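Local coordinates for possible substrate binding protein of ABC transporter system (Rhodopseudomonas palustris, PDB 3N0X), which probably binds branched-chain amino acids or related solutes in the periplasm and delivers them to an ABC transporter, as other members of the leucine-binding protein family do, at residues A[49-53]-A[67-72]; A[97-102]-A[117-121]; A[130-134]-A[160-165]; A[144-150]-A[172-178]; A[249-255]-A[339-344]. All blocks are in the same frame, centred on the assembly; numbering follows the deposited sequence. Where two conformers were deposited one is given.

In the fold
The contacts fall at two ends of a chain with the two-lobed fold expected of periplasmic binding proteins. Contact 1 closes first, joining strand 45-53 to the end of helix 58-70. Contact 2 follows in series and pairs strands 100-102 and 119-121 in the same sheet. Tyr-69 and Lys-98 link the two. The chain then crosses to the other lobe. Here contacts 3 and 4 cross, because their segments alternate: helix 126-137, strand 142-149, helix 152-165, strand 171-178. Contact 5 closes the longest loop, pairing strands 251-254 and 335-345 in an antiparallel sheet. It touches contact 3 through Ser-132 and Asn-133. None of the five contacts nests inside another.

Contact 1 (A[49-53]-A[67-72])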
# COMPACT_ATOMS: atom_id res chain seq x y z
N VAL A 49 -2.93 20.43 -12.39
CA VAL A 49 -2.09 19.78 -11.41
C VAL A 49 -0.78 20.52 -11.27
O VAL A 49 -0.10 20.78 -12.26
CB VAL A 49 -1.81 18.34 -11.80
CG1 VAL A 49 -0.84 17.70 -10.83
CG2 VAL A 49 -3.14 17.56 -11.82
N ILE A 50 -0.47 20.88 -10.02
CA ILE A 50 0.77 21.55 -9.61
C ILE A 50 1.60 20.50 -8.88
O ILE A 50 1.12 20.00 -7.87
CB ILE A 50 0.44 22.67 -8.58
CG1 ILE A 50 -0.50 23.71 -9.19
CG2 ILE A 50 1.71 23.34 -8.05
CD1 ILE A 50 -0.07 24.11 -10.56
N THR A 51 2.81 20.20 -9.35
CA THR A 51 3.68 19.24 -8.67
C THR A 51 4.78 19.95 -7.84
O THR A 51 5.30 20.99 -8.25
CB THR A 51 4.33 18.24 -9.64
OG1 THR A 51 5.21 18.94 -10.54
CG2 THR A 51 3.27 17.50 -10.46
N LYS A 52 5.09 19.37 -6.68
CA LYS A 52 6.06 19.93 -5.75
C LYS A 52 6.96 18.78 -5.32
O LYS A 52 6.53 17.86 -4.61
CB LYS A 52 5.38 20.50 -4.49
CG LYS A 52 4.38 21.63 -4.70
CD LYS A 52 5.13 22.96 -4.70
CE LYS A 52 4.18 24.11 -4.86
NZ LYS A 52 4.86 25.23 -5.54
N ASP A 53 8.22 18.84 -5.71
CA ASP A 53 9.21 17.87 -5.30
C ASP A 53 9.68 18.16 -3.88
O ASP A 53 10.20 19.26 -3.61
CB ASP A 53 10.37 17.95 -6.29
CG ASP A 53 11.54 17.05 -5.95
OD1 ASP A 53 11.45 16.10 -5.13
OD2 ASP A 53 12.57 17.30 -6.61
N GLU A 67 3.32 26.00 0.72
CA GLU A 67 3.38 26.80 -0.50
C GLU A 67 2.25 26.45 -1.48
O GLU A 67 1.65 27.32 -2.12
CB GLU A 67 4.74 26.62 -1.18
CG GLU A 67 4.91 27.53 -2.39
CD GLU A 67 6.32 27.47 -2.96
OE1 GLU A 67 6.62 26.53 -3.73
OE2 GLU A 67 7.11 28.40 -2.66
N ALA A 68 1.93 25.17 -1.58
CA ALA A 68 0.85 24.73 -2.45
C ALA A 68 -0.48 25.32 -2.06
O ALA A 68 -1.22 25.78 -2.91
CB ALA A 68 0.77 23.20 -2.49
N TYR A 69 -0.79 25.25 -0.78
CA TYR A 69 -2.04 25.79 -0.28
C TYR A 69 -2.12 27.31 -0.30
O TYR A 69 -3.17 27.88 -0.56
CB TYR A 69 -2.26 25.30 1.14
CG TYR A 69 -2.56 23.82 1.31
CD1 TYR A 69 -3.40 23.11 0.42
CD2 TYR A 69 -2.07 23.13 2.42
CE1 TYR A 69 -3.68 21.77 0.64
CE2 TYR A 69 -2.34 21.82 2.64
CZ TYR A 69 -3.14 21.12 1.76
OH TYR A 69 -3.40 19.80 2.01
N GLN A 70 -1.01 27.95 0.04
CA GLN A 70 -1.00 29.40 0.25
C GLN A 70 -0.60 30.30 -0.91
O GLN A 70 -1.05 31.44 -0.98
CB GLN A 70 0.01 29.75 1.34
CG GLN A 70 -0.44 29.24 2.72
CD GLN A 70 0.66 29.24 3.75
OE1 GLN A 70 1.72 29.82 3.55
NE2 GLN A 70 0.41 28.57 4.87
N ASP A 71 0.35 29.86 -1.73
CA ASP A 71 0.81 30.63 -2.88
C ASP A 71 0.13 30.14 -4.16
O ASP A 71 -0.34 30.93 -4.98
CB ASP A 71 2.32 30.51 -3.08
CG ASP A 71 3.11 31.21 -1.99
OD1 ASP A 71 2.70 31.12 -0.80
OD2 ASP A 71 4.12 31.87 -2.32
N ASP A 72 0.08 28.82 -4.33
CA ASP A 72 -0.52 28.24 -5.53
C ASP A 72 -2.02 28.18 -5.44
O ASP A 72 -2.68 27.92 -6.44
CB ASP A 72 0.06 26.84 -5.79
CG ASP A 72 1.56 26.84 -5.99
OD1 ASP A 72 2.02 27.67 -6.78
OD2 ASP A 72 2.29 26.06 -5.36
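Lys-52 reaches from its strand to two carboxylates, those of Glu-67 and Asp-72, and this reach carries the contact. Its CB points toward segment 67-72. CG is anti to the carbonyl carbon, and the chain then bends at chi2 (-87°) before running straight on toward the helix. Lys-52 CD is the first atom to come close, 4.0 Å from Glu-67 OE1. Lys-52 CE passes the helix backbone at 4.1 Å from Ala-68 N, with the methyl of Ala-68 beside it. The tip ends in a salt bridge, with Lys-52 NZ and Glu-67 OE1 2.8 Å apart. The ammonium meets OE1 on its anti side, 27° out of the carboxylate plane. The two side chains cross at about a right angle. Lys-52 NZ also lies near Asp-72 OD2, and the pair counts as a salt bridge, but the position of that oxygen is less sure and the bond is weak. Glu-67 O accepts from both Asp-71 N and Asp-72 N, bonds that probably steady the turn leading to Asp-72. The lysine charge is thus probably balanced mainly by Glu-67. Lys-52 shares backbone hydrogen bonds with Leu-9 and Tyr-11 of strand 5-11, and Ala-68 packs on Ala-8 of that strand. Val-49 and Thr-51 face helix 18-35 instead, while Tyr-69 leans on helix 83-96.

Contact 2 (A[97-102]-A[117-121]); sequences KKILIV and RYIFR
The side chain of Tyr-118 is turned with CG anti to its carbonyl carbon (chi1 -64°), which lays the ring along the backbone of Lys-97 and Lys-98. Ring atom CE1 of Tyr-118 comes within 3.5 Å of Lys-97 CA. The hydroxyl end touches the aliphatic part of the lysine, with Tyr-118 OH 3.4 Å from Lys-97 CG. Lys-97 itself ends the preceding helix in a Schellman motif, so the tyrosine packs against the exit of that helix. Ile-119 has CG1 likewise anti to its carbonyl carbon (chi1 -51°). This, with chi2, brings Ile-119 CD1 to 4.0 Å from Leu-100 CB, while its other branch, CG2, meets Val-102 CG2 at 3.8 Å. Ile-99 and Phe-120 touch obliquely. The strands run parallel. Leu-100 is gripped from both ends: its N donates to Tyr-118 O, and its O accepts from Phe-120 N at 3.0 Å. Val-102 N then donates to Phe-120 O over 2.7 Å, nearly straight at 168°. Arg-121 lays its CG 3.4 Å from Val-102 O before its chain bends away. Its guanidinium binds Gln-334, Thr-111 and the carbonyls of Ala-105 and Ala-107. Helix 307-314 covers Ile-99 and Phe-120, and helix 83-96 covers Leu-100 and Ile-119. Backbone bonds and apolar contacts hold the pair, and the buried charge of Arg-121 is probably offset by the oxygens that accept from it.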
# COMPACT_ATOMS: atom_id res chain seq x y z
N LYS A 97 -6.37 24.53 6.82
CA LYS A 97 -7.76 24.07 6.68
C LYS A 97 -8.04 23.60 5.25
O LYS A 97 -9.01 23.98 4.63
CB LYS A 97 -8.77 25.12 7.13
CG LYS A 97 -8.68 25.46 8.61
CD LYS A 97 -9.75 26.44 9.03
CE LYS A 97 -9.68 26.76 10.53
NZ LYS A 97 -10.80 27.68 10.89
N LYS A 98 -7.14 22.73 4.77
CA LYS A 98 -7.25 22.12 3.46
C LYS A 98 -6.96 20.62 3.57
O LYS A 98 -6.20 20.18 4.44
CB LYS A 98 -6.35 22.85 2.44
CG LYS A 98 -6.89 24.23 2.00
CD LYS A 98 -6.13 24.80 0.81
CE LYS A 98 -6.71 26.12 0.28
NZ LYS A 98 -5.82 26.85 -0.67
N ILE A 99 -7.58 19.84 2.71
CA ILE A 99 -7.43 18.40 2.74
C ILE A 99 -6.09 17.97 2.14
O ILE A 99 -5.62 18.51 1.14
CB ILE A 99 -8.60 17.74 2.01
CG1 ILE A 99 -9.88 17.88 2.88
CG2 ILE A 99 -8.31 16.25 1.72
CD1 ILE A 99 -11.11 17.63 2.08
N LEU A 100 -5.51 16.94 2.75
CA LEU A 100 -4.39 16.20 2.20
C LEU A 100 -4.84 14.75 2.05
O LEU A 100 -5.24 14.11 3.03
CB LEU A 100 -3.19 16.28 3.13
CG LEU A 100 -1.98 15.44 2.71
CD1 LEU A 100 -1.37 15.86 1.37
CD2 LEU A 100 -0.91 15.47 3.80
N ILE A 101 -4.79 14.24 0.82
CA ILE A 101 -5.06 12.83 0.54
C ILE A 101 -3.70 12.16 0.51
O ILE A 101 -2.83 12.47 -0.32
CB ILE A 101 -5.78 12.61 -0.82
CG1 ILE A 101 -7.21 13.21 -0.77
CG2 ILE A 101 -5.80 11.11 -1.14
CD1 ILE A 101 -7.86 13.30 -2.15
N VAL A 102 -3.49 11.25 1.45
CA VAL A 102 -2.19 10.62 1.60
C VAL A 102 -2.07 9.46 0.62
O VAL A 102 -2.90 8.54 0.61
CB VAL A 102 -1.91 10.19 3.05
CG1 VAL A 102 -0.54 9.42 3.13
CG2 VAL A 102 -1.94 11.46 3.96
N ARG A 117 -8.52 15.67 11.15
CA ARG A 117 -9.72 15.63 10.33
C ARG A 117 -9.55 16.01 8.86
O ARG A 117 -10.40 15.71 8.04
CB ARG A 117 -10.82 16.51 10.95
CG ARG A 117 -10.50 17.99 10.93
CD ARG A 117 -11.37 18.77 11.87
NE ARG A 117 -12.77 18.71 11.46
CZ ARG A 117 -13.33 19.51 10.57
NH1 ARG A 117 -12.64 20.49 10.00
NH2 ARG A 117 -14.61 19.35 10.24
N TYR A 118 -8.46 16.69 8.53
CA TYR A 118 -8.17 17.11 7.14
C TYR A 118 -7.43 16.04 6.34
O TYR A 118 -7.19 16.21 5.14
CB TYR A 118 -7.33 18.41 7.17
CG TYR A 118 -8.13 19.56 7.79
CD1 TYR A 118 -9.01 20.30 7.04
CD2 TYR A 118 -7.98 19.88 9.13
CE1 TYR A 118 -9.76 21.31 7.59
CE2 TYR A 118 -8.74 20.88 9.70
CZ TYR A 118 -9.64 21.61 8.93
OH TYR A 118 -10.42 22.64 9.44
N ILE A 119 -7.08 14.95 7.00
CA ILE A 119 -6.31 13.85 6.41
C ILE A 119 -7.22 12.71 5.95
O ILE A 119 -8.01 12.17 6.73
CB ILE A 119 -5.25 13.31 7.42
CG1 ILE A 119 -4.40 14.42 8.01
CG2 ILE A 119 -4.37 12.19 6.76
CD1 ILE A 119 -3.77 15.36 7.01
N PHE A 120 -7.10 12.37 4.66
CA PHE A 120 -7.69 11.17 4.10
C PHE A 120 -6.53 10.35 3.51
O PHE A 120 -5.43 10.85 3.31
CB PHE A 120 -8.73 11.47 3.03
CG PHE A 120 -10.01 12.07 3.56
CD1 PHE A 120 -10.06 13.43 3.96
CD2 PHE A 120 -11.13 11.30 3.75
CE1 PHE A 120 -11.24 13.96 4.45
CE2 PHE A 120 -12.30 11.84 4.22
CZ PHE A 120 -12.35 13.16 4.58
N ARG A 121 -6.76 9.08 3.27
CA ARG A 121 -5.70 8.24 2.70
C ARG A 121 -6.26 7.24 1.72
O ARG A 121 -7.07 6.40 2.09
CB ARG A 121 -4.91 7.49 3.78
CG ARG A 121 -3.89 6.53 3.14
CD ARG A 121 -2.69 6.25 3.93
NE ARG A 121 -2.97 5.77 5.29
CZ ARG A 121 -1.99 5.59 6.19
NH1 ARG A 121 -0.76 5.82 5.85
NH2 ARG A 121 -2.27 5.22 7.44

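Contact 3 (A[130-134]-A[160-165]); sequences AISNA and AFKEAL
The methyl of Ala-134 sits at the centre of the contact, over one face of the Phe-161 ring. Ala-134 CB lies 4.0 Å from the Phe-161 ring centroid and 26° off the ring normal, a CH-pi contact. Ala-134 CB also comes 3.3 Å from Phe-161 O and 3.8 Å from Ala-164 CB. At the ring edge, Ala-130 O meets Phe-161 CD2 at 3.5 Å. The ring gets there because its CG is anti to the backbone N (chi1 177°). Alanines on both helices allow a close approach, with segment axes 7.8 Å apart and crossing at -37°. Ala-130 CB meets Ala-160 CB at 4.1 Å, and Ile-131 CG2 rests on Ala-164 CB at 3.9 Å. Further out, Trp-206 of strand 202-207 stacks on the Phe-161 ring. Trp-206 NE1 in turn bonds to Asn-133 OD1, while Asn-133 ND2 bonds to Asp-129 O. Helices 126-137 and 152-165 thus pack side by side, with Phe-161 and Leu-165 reaching Ile-144 of strand 142-149.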
# COMPACT_ATOMS: atom_id res chain seq x y z
N ALA A 130 -0.32 -6.33 6.57
CA ALA A 130 -0.13 -7.43 7.47
C ALA A 130 -1.39 -8.26 7.64
O ALA A 130 -1.34 -9.48 7.62
CB ALA A 130 0.39 -6.88 8.84
N ILE A 131 -2.52 -7.58 7.80
CA ILE A 131 -3.77 -8.24 7.97
C ILE A 131 -4.18 -9.07 6.74
O ILE A 131 -4.63 -10.22 6.86
CB ILE A 131 -4.87 -7.20 8.37
CG1 ILE A 131 -4.58 -6.68 9.77
CG2 ILE A 131 -6.26 -7.80 8.28
CD1 ILE A 131 -5.34 -5.39 10.16
N SER A 132 -4.05 -8.47 5.56
CA SER A 132 -4.35 -9.20 4.35
C SER A 132 -3.53 -10.49 4.26
O SER A 132 -4.02 -11.51 3.80
CB SER A 132 -4.13 -8.32 3.10
OG SER A 132 -2.76 -7.97 2.92
N ASN A 133 -2.26 -10.45 4.65
CA ASN A 133 -1.45 -11.67 4.67
C ASN A 133 -1.98 -12.74 5.61
O ASN A 133 -2.05 -13.91 5.27
CB ASN A 133 0.02 -11.33 4.93
CG ASN A 133 0.74 -10.91 3.68
OD1 ASN A 133 1.34 -11.77 3.00
ND2 ASN A 133 0.66 -9.63 3.33
N ALA A 134 -2.40 -12.33 6.80
CA ALA A 134 -2.94 -13.27 7.77
C ALA A 134 -4.22 -13.91 7.26
O ALA A 134 -4.42 -15.13 7.39
CB ALA A 134 -3.19 -12.58 9.13
N ALA A 160 -0.35 -6.81 14.17
CA ALA A 160 -1.57 -6.74 13.33
C ALA A 160 -1.91 -8.09 12.69
O ALA A 160 -3.06 -8.53 12.65
CB ALA A 160 -1.42 -5.64 12.28
N PHE A 161 -0.86 -8.74 12.18
CA PHE A 161 -0.98 -10.07 11.60
C PHE A 161 -1.56 -11.05 12.63
O PHE A 161 -2.47 -11.81 12.30
CB PHE A 161 0.42 -10.50 11.10
CG PHE A 161 0.51 -11.88 10.53
CD1 PHE A 161 0.80 -12.96 11.35
CD2 PHE A 161 0.38 -12.09 9.15
CE1 PHE A 161 0.92 -14.24 10.81
CE2 PHE A 161 0.55 -13.36 8.60
CZ PHE A 161 0.78 -14.46 9.44
N LYS A 162 -0.98 -11.04 13.85
CA LYS A 162 -1.33 -11.98 14.94
C LYS A 162 -2.79 -11.81 15.35
O LYS A 162 -3.51 -12.77 15.52
CB LYS A 162 -0.40 -11.75 16.13
CG LYS A 162 -0.69 -12.53 17.40
CD LYS A 162 0.42 -12.17 18.39
CE LYS A 162 0.35 -12.95 19.68
NZ LYS A 162 1.55 -12.58 20.50
N GLU A 163 -3.23 -10.58 15.46
CA GLU A 163 -4.61 -10.34 15.83
C GLU A 163 -5.58 -10.85 14.75
O GLU A 163 -6.58 -11.50 15.08
CB GLU A 163 -4.81 -8.87 16.19
CG GLU A 163 -6.25 -8.49 16.56
CD GLU A 163 -6.82 -9.20 17.79
OE1 GLU A 163 -6.05 -9.65 18.68
OE2 GLU A 163 -8.06 -9.28 17.87
N ALA A 164 -5.30 -10.58 13.46
CA ALA A 164 -6.13 -11.12 12.39
C ALA A 164 -6.10 -12.64 12.31
O ALA A 164 -7.09 -13.30 11.97
CB ALA A 164 -5.73 -10.50 11.02
N LEU A 165 -4.92 -13.21 12.56
CA LEU A 165 -4.74 -14.64 12.44
C LEU A 165 -5.60 -15.38 13.43
O LEU A 165 -6.03 -16.50 13.15
CB LEU A 165 -3.27 -15.01 12.62
CG LEU A 165 -2.92 -16.41 12.12
CD1 LEU A 165 -2.75 -16.37 10.58
CD2 LEU A 165 -1.62 -16.93 12.83

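Contact 4 (A[144-150]-A[172-178]); sequences IATLAQD and LATEEYV
Glu-176 O accepts from Ala-148 N at 3.0 Å and from a water at 2.8 Å. The two strands belong to a beta-alpha-beta unit, in which helix 152-165 connects parallel strands 142-149 and 171-178. The water also bonds to Thr-146 OG1, so it bridges the strands. Backbone bonds run on both sides of this point. Ala-173 N donates to Ile-144 O at 2.7 Å, and Asp-150 N closes the other end on Val-178 O. The side chains of Thr-146 and Leu-172 cross at about a right angle, Thr-146 CG2 touching Leu-172 CD1. Tyr-177 CG lies anti to the carbonyl carbon (chi1 -60°), and Tyr-177 CD1 packs 3.8 Å from Ala-148 CB. Tyr-177 OH donates to Glu-175 OE1 over 2.6 Å, on the anti lone pair of that oxygen. With an alanine in place of Tyr-177, the Ala-148 methyl would probably lose the ring beside it, and Glu-175 OE1 its hydroxyl partner. Arg-155 also holds this ring by a cation-pi contact, and Glu-175 OE2 pairs with Lys-162. The bridging water lies over one face of the Tyr-177 ring, offset toward the rim.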
# COMPACT_ATOMS: atom_id res chain seq x y z
N ILE A 144 1.92 -21.22 11.94
CA ILE A 144 2.77 -20.17 11.45
C ILE A 144 3.82 -19.79 12.50
O ILE A 144 3.54 -19.77 13.70
CB ILE A 144 1.92 -18.95 11.05
CG1 ILE A 144 1.08 -19.34 9.84
CG2 ILE A 144 2.80 -17.73 10.72
CD1 ILE A 144 -0.07 -18.51 9.60
N ALA A 145 5.05 -19.52 12.04
CA ALA A 145 6.04 -18.81 12.82
C ALA A 145 6.37 -17.54 12.06
O ALA A 145 6.49 -17.57 10.81
CB ALA A 145 7.34 -19.64 12.98
N THR A 146 6.59 -16.45 12.77
CA THR A 146 6.89 -15.19 12.10
C THR A 146 8.35 -14.78 12.30
O THR A 146 8.96 -15.04 13.33
CB THR A 146 5.95 -14.04 12.58
OG1 THR A 146 6.09 -13.83 13.99
CG2 THR A 146 4.42 -14.34 12.23
N LEU A 147 8.90 -14.09 11.30
CA LEU A 147 10.22 -13.47 11.38
C LEU A 147 10.03 -12.01 11.01
O LEU A 147 9.45 -11.68 9.97
CB LEU A 147 11.21 -14.12 10.42
CG LEU A 147 12.60 -13.48 10.28
CD1 LEU A 147 13.33 -13.49 11.62
CD2 LEU A 147 13.40 -14.22 9.17
N ALA A 148 10.61 -11.14 11.84
CA ALA A 148 10.53 -9.70 11.64
C ALA A 148 11.79 -9.07 12.20
O ALA A 148 12.52 -9.69 12.99
CB ALA A 148 9.28 -9.12 12.35
N GLN A 149 12.04 -7.83 11.77
CA GLN A 149 13.08 -6.98 12.35
C GLN A 149 12.60 -6.38 13.68
O GLN A 149 11.41 -6.06 13.86
CB GLN A 149 13.37 -5.86 11.36
CG GLN A 149 13.94 -6.36 10.04
CD GLN A 149 13.70 -5.44 8.89
OE1 GLN A 149 12.57 -5.09 8.56
NE2 GLN A 149 14.81 -4.97 8.29
N ASP A 150 13.55 -6.24 14.61
CA ASP A 150 13.26 -5.76 15.96
C ASP A 150 13.17 -4.22 15.97
O ASP A 150 14.04 -3.52 16.50
CB ASP A 150 14.36 -6.27 16.90
CG ASP A 150 14.01 -6.14 18.35
OD1 ASP A 150 12.87 -5.68 18.63
OD2 ASP A 150 14.83 -6.54 19.21
N LEU A 172 -0.38 -19.61 15.77
CA LEU A 172 0.92 -18.95 15.75
C LEU A 172 1.81 -19.62 16.77
O LEU A 172 1.58 -19.52 17.97
CB LEU A 172 0.77 -17.46 16.07
CG LEU A 172 2.07 -16.64 16.18
CD1 LEU A 172 2.77 -16.62 14.83
CD2 LEU A 172 1.81 -15.21 16.72
N ALA A 173 2.85 -20.30 16.30
CA ALA A 173 3.73 -21.07 17.18
C ALA A 173 4.79 -20.22 17.87
O ALA A 173 5.15 -20.46 19.02
CB ALA A 173 4.43 -22.14 16.38
N THR A 174 5.35 -19.26 17.14
CA THR A 174 6.48 -18.46 17.69
C THR A 174 6.66 -17.21 16.86
O THR A 174 6.22 -17.17 15.70
CB THR A 174 7.81 -19.23 17.75
OG1 THR A 174 8.71 -18.53 18.61
CG2 THR A 174 8.46 -19.43 16.35
N GLU A 175 7.26 -16.19 17.49
CA GLU A 175 7.61 -14.91 16.86
C GLU A 175 9.07 -14.66 17.12
O GLU A 175 9.53 -14.72 18.28
CB GLU A 175 6.79 -13.77 17.45
CG GLU A 175 5.30 -13.88 17.38
CD GLU A 175 4.62 -12.89 18.31
OE1 GLU A 175 4.95 -11.66 18.31
OE2 GLU A 175 3.80 -13.36 19.12
N GLU A 176 9.84 -14.46 16.05
CA GLU A 176 11.25 -14.12 16.18
C GLU A 176 11.46 -12.69 15.70
O GLU A 176 11.01 -12.30 14.60
CB GLU A 176 12.11 -15.08 15.35
CG GLU A 176 12.18 -16.44 15.92
CD GLU A 176 13.19 -16.53 17.08
OE1 GLU A 176 14.02 -15.58 17.26
OE2 GLU A 176 13.20 -17.56 17.77
N TYR A 177 12.21 -11.92 16.50
CA TYR A 177 12.58 -10.54 16.18
C TYR A 177 14.09 -10.42 16.23
O TYR A 177 14.68 -10.73 17.25
CB TYR A 177 11.94 -9.54 17.15
CG TYR A 177 10.45 -9.58 17.14
CD1 TYR A 177 9.72 -8.96 16.14
CD2 TYR A 177 9.75 -10.33 18.10
CE1 TYR A 177 8.34 -9.02 16.10
CE2 TYR A 177 8.35 -10.44 18.04
CZ TYR A 177 7.66 -9.77 17.04
OH TYR A 177 6.26 -9.86 16.97
N VAL A 178 14.69 -10.01 15.12
CA VAL A 178 16.15 -9.95 15.04
C VAL A 178 16.56 -8.53 14.70
O VAL A 178 15.76 -7.73 14.22
CB VAL A 178 16.69 -10.95 13.98
CG1 VAL A 178 16.25 -12.37 14.34
CG2 VAL A 178 16.24 -10.58 12.57
O HOH W 1 8.21 -12.03 14.47

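Contact 5 (A[249-255]-A[339-344])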
# COMPACT_ATOMS: atom_id res chain seq x y z
N GLY A 249 5.59 -21.01 -6.11
CA GLY A 249 4.47 -21.51 -5.34
C GLY A 249 4.25 -20.75 -4.04
O GLY A 249 3.28 -21.03 -3.33
N MSE A 250 5.13 -19.81 -3.71
CA MSE A 250 4.98 -19.03 -2.49
C MSE A 250 3.65 -18.29 -2.53
O MSE A 250 3.27 -17.70 -3.56
CB MSE A 250 6.10 -18.02 -2.29
CG MSE A 250 5.97 -17.25 -0.98
SE MSE A 250 7.58 -16.32 -0.50
CE MSE A 250 7.58 -15.17 -1.89
N GLU A 251 2.96 -18.26 -1.39
CA GLU A 251 1.76 -17.48 -1.29
C GLU A 251 1.88 -16.38 -0.25
O GLU A 251 2.65 -16.45 0.69
CB GLU A 251 0.58 -18.36 -0.91
CG GLU A 251 0.29 -19.44 -1.94
CD GLU A 251 -0.96 -20.28 -1.70
OE1 GLU A 251 -1.81 -19.94 -0.83
OE2 GLU A 251 -1.06 -21.31 -2.42
N GLY A 252 1.04 -15.38 -0.42
CA GLY A 252 0.97 -14.23 0.43
C GLY A 252 -0.14 -13.33 -0.03
O GLY A 252 -0.96 -13.74 -0.90
N ALA A 253 -0.13 -12.09 0.45
CA ALA A 253 -1.04 -11.09 -0.06
C ALA A 253 -0.32 -9.85 -0.51
O ALA A 253 0.74 -9.52 0.01
CB ALA A 253 -2.08 -10.72 1.01
N THR A 254 -0.91 -9.18 -1.50
CA THR A 254 -0.37 -7.98 -2.09
C THR A 254 -1.41 -6.87 -2.26
O THR A 254 -2.61 -7.11 -2.43
CB THR A 254 0.32 -8.28 -3.46
OG1 THR A 254 1.15 -7.16 -3.82
CG2 THR A 254 -0.69 -8.66 -4.56
N TYR A 255 -0.91 -5.64 -2.26
CA TYR A 255 -1.72 -4.46 -2.53
C TYR A 255 -2.20 -4.42 -4.00
O TYR A 255 -3.29 -3.95 -4.30
CB TYR A 255 -0.86 -3.21 -2.22
CG TYR A 255 -1.33 -1.88 -2.80
CD1 TYR A 255 -2.44 -1.19 -2.29
CD2 TYR A 255 -0.65 -1.30 -3.82
CE1 TYR A 255 -2.84 0.04 -2.81
CE2 TYR A 255 -1.08 -0.12 -4.39
CZ TYR A 255 -2.15 0.57 -3.86
OH TYR A 255 -2.53 1.79 -4.40
N MSE A 339 -7.62 -6.53 -1.18
CA MSE A 339 -6.21 -6.93 -1.25
C MSE A 339 -6.20 -8.32 -1.92
O MSE A 339 -7.25 -8.96 -2.05
CB MSE A 339 -5.59 -6.97 0.15
CG MSE A 339 -5.71 -5.62 0.91
SE MSE A 339 -4.56 -4.22 0.32
CE MSE A 339 -2.97 -4.98 1.05
N TYR A 340 -5.04 -8.77 -2.39
CA TYR A 340 -4.99 -9.95 -3.29
C TYR A 340 -4.12 -11.06 -2.74
O TYR A 340 -2.93 -10.87 -2.52
CB TYR A 340 -4.51 -9.54 -4.69
CG TYR A 340 -5.34 -8.39 -5.23
CD1 TYR A 340 -6.64 -8.61 -5.66
CD2 TYR A 340 -4.84 -7.09 -5.26
CE1 TYR A 340 -7.43 -7.57 -6.13
CE2 TYR A 340 -5.62 -6.05 -5.71
CZ TYR A 340 -6.89 -6.27 -6.15
OH TYR A 340 -7.71 -5.21 -6.59
N HIS A 341 -4.73 -12.20 -2.48
CA HIS A 341 -4.03 -13.42 -2.12
C HIS A 341 -3.51 -14.00 -3.43
O HIS A 341 -4.28 -14.33 -4.32
CB HIS A 341 -5.03 -14.38 -1.44
CG HIS A 341 -4.47 -15.74 -1.07
ND1 HIS A 341 -5.28 -16.69 -0.49
CD2 HIS A 341 -3.25 -16.31 -1.22
CE1 HIS A 341 -4.57 -17.79 -0.27
NE2 HIS A 341 -3.32 -17.59 -0.69
N PHE A 342 -2.18 -14.15 -3.50
CA PHE A 342 -1.47 -14.57 -4.74
C PHE A 342 -0.69 -15.85 -4.49
O PHE A 342 -0.47 -16.25 -3.34
CB PHE A 342 -0.49 -13.49 -5.23
CG PHE A 342 0.65 -13.25 -4.29
CD1 PHE A 342 1.79 -14.05 -4.30
CD2 PHE A 342 0.59 -12.20 -3.37
CE1 PHE A 342 2.80 -13.86 -3.39
CE2 PHE A 342 1.64 -11.97 -2.47
CZ PHE A 342 2.75 -12.81 -2.47
N LYS A 343 -0.29 -16.49 -5.60
CA LYS A 343 0.65 -17.61 -5.59
C LYS A 343 1.70 -17.31 -6.67
O LYS A 343 1.35 -16.94 -7.82
CB LYS A 343 -0.06 -18.93 -5.86
CG LYS A 343 0.83 -20.18 -5.71
CD LYS A 343 0.03 -21.49 -5.82
CE LYS A 343 0.88 -22.66 -5.36
NZ LYS A 343 1.14 -22.64 -3.87
N VAL A 344 2.98 -17.43 -6.31
CA VAL A 344 4.04 -17.15 -7.26
C VAL A 344 4.11 -18.22 -8.36
O VAL A 344 4.17 -19.43 -8.07
CB VAL A 344 5.42 -17.04 -6.55
CG1 VAL A 344 6.59 -17.03 -7.57
CG2 VAL A 344 5.48 -15.79 -5.64
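An antiparallel strand pair, 251-254 with 335-345, carries a cross-strand polar cluster on one face and an aromatic ring over a glycine on the other. Glu-251 is the hub of the cluster. His-341 NE2 donates to Glu-251 OE1 at 2.8 Å, with the acceptor in the ring plane but met from above the carboxylate plane. Lys-343 NZ forms a salt bridge with Glu-251 OE2 at 3.0 Å. The same Lys-343 NZ donates to Gly-249 O over 2.7 Å, in the carbonyl plane and on a lone pair. Replacing Glu-251 by an alanine would probably leave Lys-343 without its carboxylate mate and His-341 NE2 without its acceptor. On the other face, Phe-342 CG stands between its backbone N and carbonyl carbon (chi1 66°), which folds the ring across Gly-252. Gly-252 CA lies 4.1 Å from the Phe-342 ring centroid, a CH-pi contact over the face. Thr-254 and Tyr-340 bond both ways, N to O. Ala-253 N bonds to Asn-133 OD1 of helix 126-137. Phe-342 N donates to Gly-252 O at 2.9 Å, while the return bond from Gly-252 N is weak. Gly-252 and Phe-342 thus form a hydrogen-bonded pair of an antiparallel sheet, with the ring laid over the glycine.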